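Long-range contacts in ribosomal protein L11 methyltransferase (Lactobacillus delbrueckii subsp. bulgaricus ATCC BAA-365, PDB 3GRZ), which probably uses S-adenosyl-L-methionine to methylate lysine side chains of ribosomal protein L11, this chain being its C-terminal, cofactor-binding methyltransferase part: residues P61-D66 with K125-V130; K84-T89 with Y109-Q114. One frame throughout, in Å; residues are numbered along the deposited sequence.

Contact 1. Residues P61-D66 with K125-V130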
# COMPACT_ATOMS: atom_id res chain seq x y z
N PRO B 61 -3.10 2.52 16.76
CA PRO B 61 -1.73 2.47 17.31
C PRO B 61 -1.32 1.06 17.69
O PRO B 61 -2.00 0.39 18.47
CB PRO B 61 -1.82 3.36 18.56
CG PRO B 61 -2.87 4.34 18.21
CD PRO B 61 -3.92 3.49 17.51
N LEU B 62 -0.21 0.61 17.11
CA LEU B 62 0.35 -0.70 17.37
C LEU B 62 1.73 -0.53 17.95
O LEU B 62 2.43 0.43 17.62
CB LEU B 62 0.45 -1.50 16.06
CG LEU B 62 -0.81 -1.73 15.23
CD1 LEU B 62 -0.45 -2.42 13.92
CD2 LEU B 62 -1.88 -2.53 15.99
N THR B 63 2.14 -1.47 18.80
CA THR B 63 3.51 -1.52 19.28
C THR B 63 4.38 -2.22 18.22
O THR B 63 4.00 -3.26 17.67
CB THR B 63 3.62 -2.23 20.65
OG1 THR B 63 3.16 -3.58 20.53
CG2 THR B 63 2.80 -1.49 21.71
N VAL B 64 5.54 -1.62 17.92
CA VAL B 64 6.34 -2.01 16.76
C VAL B 64 7.76 -2.37 17.17
O VAL B 64 8.35 -1.67 18.00
CB VAL B 64 6.40 -0.86 15.69
CG1 VAL B 64 7.28 -1.23 14.50
CG2 VAL B 64 5.00 -0.44 15.22
N ALA B 65 8.28 -3.46 16.60
CA ALA B 65 9.72 -3.72 16.55
C ALA B 65 10.16 -3.68 15.10
O ALA B 65 9.59 -4.38 14.27
CB ALA B 65 10.08 -5.07 17.17
N ASP B 66 11.15 -2.84 14.81
CA ASP B 66 11.77 -2.76 13.50
C ASP B 66 13.13 -3.42 13.59
O ASP B 66 14.06 -2.87 14.20
CB ASP B 66 11.90 -1.29 13.05
CG ASP B 66 12.60 -1.13 11.69
OD1 ASP B 66 12.68 -2.11 10.91
OD2 ASP B 66 13.09 -0.00 11.41
N LYS B 125 6.82 -8.16 23.90
CA LYS B 125 6.10 -8.65 22.74
C LYS B 125 5.52 -7.45 21.98
O LYS B 125 5.34 -6.37 22.55
CB LYS B 125 4.98 -9.60 23.15
CG LYS B 125 5.40 -10.76 24.05
CD LYS B 125 4.19 -11.62 24.44
CE LYS B 125 4.59 -12.86 25.23
NZ LYS B 125 5.16 -12.53 26.58
N PHE B 126 5.23 -7.63 20.70
CA PHE B 126 4.81 -6.51 19.85
C PHE B 126 3.57 -6.87 19.04
O PHE B 126 3.33 -8.04 18.76
CB PHE B 126 5.97 -6.10 18.93
CG PHE B 126 7.27 -5.84 19.66
CD1 PHE B 126 7.54 -4.58 20.20
CD2 PHE B 126 8.20 -6.86 19.86
CE1 PHE B 126 8.72 -4.33 20.90
CE2 PHE B 126 9.39 -6.63 20.57
CZ PHE B 126 9.65 -5.37 21.08
N ASP B 127 2.81 -5.85 18.65
CA ASP B 127 1.68 -6.02 17.71
C ASP B 127 2.16 -6.15 16.27
O ASP B 127 1.47 -6.72 15.44
CB ASP B 127 0.77 -4.81 17.77
CG ASP B 127 0.12 -4.63 19.12
OD1 ASP B 127 -0.32 -5.64 19.72
OD2 ASP B 127 0.04 -3.48 19.58
N LEU B 128 3.32 -5.56 15.99
CA LEU B 128 3.83 -5.48 14.63
C LEU B 128 5.36 -5.63 14.61
O LEU B 128 6.08 -4.85 15.24
CB LEU B 128 3.38 -4.18 13.96
CG LEU B 128 3.75 -3.98 12.49
CD1 LEU B 128 2.89 -4.88 11.62
CD2 LEU B 128 3.56 -2.52 12.09
N ILE B 129 5.84 -6.65 13.92
CA ILE B 129 7.27 -6.83 13.76
C ILE B 129 7.59 -6.59 12.28
O ILE B 129 6.97 -7.19 11.41
CB ILE B 129 7.75 -8.23 14.25
CG1 ILE B 129 7.48 -8.37 15.76
CG2 ILE B 129 9.24 -8.43 13.92
CD1 ILE B 129 7.86 -9.72 16.36
N VAL B 130 8.52 -5.67 12.01
CA VAL B 130 8.86 -5.28 10.64
C VAL B 130 10.33 -5.59 10.41
O VAL B 130 11.16 -5.33 11.30
CB VAL B 130 8.59 -3.76 10.37
CG1 VAL B 130 8.87 -3.41 8.93
CG2 VAL B 130 7.16 -3.37 10.72
O HOH W 1 -2.18 -2.11 20.20
O HOH W 2 3.21 -4.91 22.92

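Contact 2. Residues K84-T89 with Y109-Q114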
# COMPACT_ATOMS: atom_id res chain seq x y z
N LYS B 84 2.07 2.96 18.69
CA LYS B 84 1.95 3.06 20.15
C LYS B 84 3.34 3.11 20.80
O LYS B 84 3.52 3.68 21.88
CB LYS B 84 1.13 1.89 20.71
CG LYS B 84 0.59 2.11 22.12
CD LYS B 84 -0.00 0.83 22.72
CE LYS B 84 -1.39 0.54 22.18
NZ LYS B 84 -1.97 -0.72 22.74
N SER B 85 4.31 2.48 20.15
CA SER B 85 5.70 2.51 20.60
C SER B 85 6.53 1.92 19.48
O SER B 85 6.02 1.17 18.65
CB SER B 85 5.90 1.71 21.89
OG SER B 85 5.67 0.34 21.66
N VAL B 86 7.81 2.28 19.45
CA VAL B 86 8.75 1.76 18.44
C VAL B 86 10.07 1.37 19.09
O VAL B 86 10.71 2.19 19.76
CB VAL B 86 9.02 2.75 17.27
CG1 VAL B 86 9.86 2.08 16.19
CG2 VAL B 86 7.73 3.28 16.64
N LEU B 87 10.45 0.11 18.91
CA LEU B 87 11.80 -0.34 19.20
C LEU B 87 12.48 -0.64 17.87
O LEU B 87 11.92 -1.34 17.02
CB LEU B 87 11.80 -1.60 20.07
CG LEU B 87 13.17 -2.27 20.26
CD1 LEU B 87 14.14 -1.37 21.07
CD2 LEU B 87 13.02 -3.62 20.93
N ALA B 88 13.66 -0.07 17.67
CA ALA B 88 14.45 -0.33 16.48
C ALA B 88 15.73 -1.06 16.88
O ALA B 88 16.45 -0.61 17.80
CB ALA B 88 14.76 0.99 15.77
N THR B 89 16.01 -2.19 16.22
CA THR B 89 17.21 -2.99 16.53
C THR B 89 18.16 -3.13 15.35
O THR B 89 17.72 -3.14 14.19
CB THR B 89 16.88 -4.41 17.07
OG1 THR B 89 16.49 -5.27 16.00
CG2 THR B 89 15.77 -4.38 18.12
N TYR B 109 12.44 11.89 19.16
CA TYR B 109 13.46 11.65 20.19
C TYR B 109 13.13 10.44 21.07
O TYR B 109 13.95 10.03 21.89
CB TYR B 109 13.71 12.92 21.02
CG TYR B 109 14.19 14.07 20.15
CD1 TYR B 109 15.54 14.17 19.78
CD2 TYR B 109 13.30 15.01 19.64
CE1 TYR B 109 15.98 15.19 18.96
CE2 TYR B 109 13.74 16.04 18.81
CZ TYR B 109 15.08 16.12 18.47
OH TYR B 109 15.54 17.12 17.65
N ASP B 110 11.95 9.85 20.85
CA ASP B 110 11.45 8.74 21.67
C ASP B 110 11.39 7.37 21.00
O ASP B 110 10.68 6.49 21.48
CB ASP B 110 10.08 9.08 22.28
CG ASP B 110 8.99 9.30 21.23
OD1 ASP B 110 9.27 9.30 20.02
OD2 ASP B 110 7.83 9.49 21.63
N ILE B 111 12.11 7.17 19.90
CA ILE B 111 12.26 5.81 19.37
C ILE B 111 13.30 5.07 20.21
O ILE B 111 14.43 5.54 20.34
CB ILE B 111 12.63 5.79 17.87
CG1 ILE B 111 11.42 6.22 17.02
CG2 ILE B 111 13.09 4.37 17.46
CD1 ILE B 111 11.70 6.44 15.54
N ALA B 112 12.92 3.94 20.79
CA ALA B 112 13.86 3.11 21.56
C ALA B 112 14.78 2.34 20.63
O ALA B 112 14.35 1.83 19.61
CB ALA B 112 13.12 2.16 22.48
N LEU B 113 16.05 2.26 21.01
CA LEU B 113 17.07 1.60 20.20
C LEU B 113 17.75 0.51 20.99
O LEU B 113 18.07 0.69 22.16
CB LEU B 113 18.10 2.61 19.68
CG LEU B 113 17.58 3.81 18.86
CD1 LEU B 113 18.66 4.88 18.72
CD2 LEU B 113 17.10 3.37 17.49
N GLN B 114 17.97 -0.64 20.35
CA GLN B 114 18.72 -1.70 21.00
C GLN B 114 19.72 -2.30 20.03
O GLN B 114 19.36 -2.69 18.91
CB GLN B 114 17.79 -2.75 21.60
CG GLN B 114 18.49 -3.82 22.45
CD GLN B 114 17.50 -4.75 23.13
OE1 GLN B 114 16.31 -4.45 23.19
NE2 GLN B 114 17.98 -5.88 23.62
O HOH W 3 8.34 4.98 20.79

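Contact 1. Residues P61-D66 with K125-V130
Phe126 and Asp127 reach strand 63-67 through similar first torsions: each CG lies anti to its own carbonyl carbon, beside the backbone N (chi1 -52° and -63°). This sets the CG of Phe126 on the side of Ala65 and the CG of Asp127 on the side of Thr63. The setting is the centre of the Rossmann-like methyltransferase sheet, where strand 63-67 runs parallel to strand 126-132. Ala65 CB stands over the middle of the Phe126 ring, 3.6 Å from its centroid, a CH-pi contact almost on the ring normal. The ring meets Thr63 C at its edge. An alanine in place of Phe126 would probably leave Ala65 CB without the ring face it packs on and open a gap over that methyl.

At the start of strand 63-67, Asp127 and Thr63 tie the two segments together through side chain and backbone. Thr63 N donates to Asp127 OD2 at 3.0 Å in a nearly straight bond, arriving on the anti side and somewhat out of the carboxylate plane. In return Asp127 N gives its hydrogen to Thr63 OG1, also at 3.0 Å, with a weak second branch to Thr63 O. The other carboxylate oxygen, OD1, is held by Asn150 ND2, so both oxygens have partners and the group's rotation is probably well fixed. Leu62 CB packs against Asp127 CB on the way in.

Past Asp127 the pairing is regular: Leu128 N bonds to Thr63 O, Ala65 N to Leu128 O, and Val130 N to Ala65 O. Val64 and Leu128 lie side by side on one face of the sheet, pointing the same way, with Val64 CG2 4.0 Å from Leu128 CD2. Beside Pro61 a water donates to both Pro61 O and Asp127 OD2, the latter at 2.7 Å.

Contact 2. Residues K84-T89 with Y109-Q114
Val86 and Ile111 lie side by side, pointing the same way, with Val86 CG1 4.2 Å from Ile111 CG2. They open the parallel pairing that closes a beta-alpha-beta unit: strand 85-90, helix 93-105 and strand 112-115, the last being the outermost strand of the large sheet on this side. Ile111 CG2, anti to its backbone N, also comes within 4.1 Å of Ala88 CB. The same methyl of Ala88 meets Leu113 CD2 at 3.8 Å, so Ala88 is flanked by branched side chains from Ile111 and Leu113 across the contact. Helices pack on these residues: Leu113 touches Met96, Ala99 and Glu100 of helix 93-105, while Val86 and Ala88 rest on Ala75 of helix 73-80.

On the opposite face Leu87 reaches over toward the edge strand. Its CG is anti to the backbone N (chi1 172°), and its CD1 branch sits 3.9 Å from Ala112 CB and equally near Gln114 CB. The side chains of Leu87 and Gln114 cross at a slant, and the other branch of Leu87, CD2, lies 4.1 Å from Gln114 OE1. Gln114 is extended, and its amide NE2 is hydrogen-bonded to Asp121 O; both Leu87 and Gln114 touch Val122.

The backbone ladder between these faces has three hydrogen bonds: Ala112 N to Val86 O, Ala88 N to Ala112 O, and Gln114 N to Ala88 O. Ala88 thus uses both its N and its O toward the edge strand, while Leu87 bonds through its backbone to strand 63-67 instead. Before the ladder begins the two segments diverge, and a water spans the opening: it accepts from Val86 N at 3.1 Å and donates to Asp110 O at 2.9 Å.

In the fold
The two contacts share one sheet, their centres 10 Å apart, and contact 2 is nested within the chain loop that contact 1 closes. Strands 63-67 and 85-90 join them as neighbours: Leu62 O lies 2.8 Å from Lys84 N, and Asp66 N 2.8 Å from Leu87 O, both probable hydrogen bonds. These four neighbouring strands of the mixed sheet run in the order 112-115, 85-90, 63-67, 126-132, all parallel. The ends of three of them lead toward the predicted S-adenosyl-L-methionine site: the side chain of Thr89 is about 5 Å from Gly68, which follows strand 63-67, while Asp90 and Asn132 are the last residues of their strands.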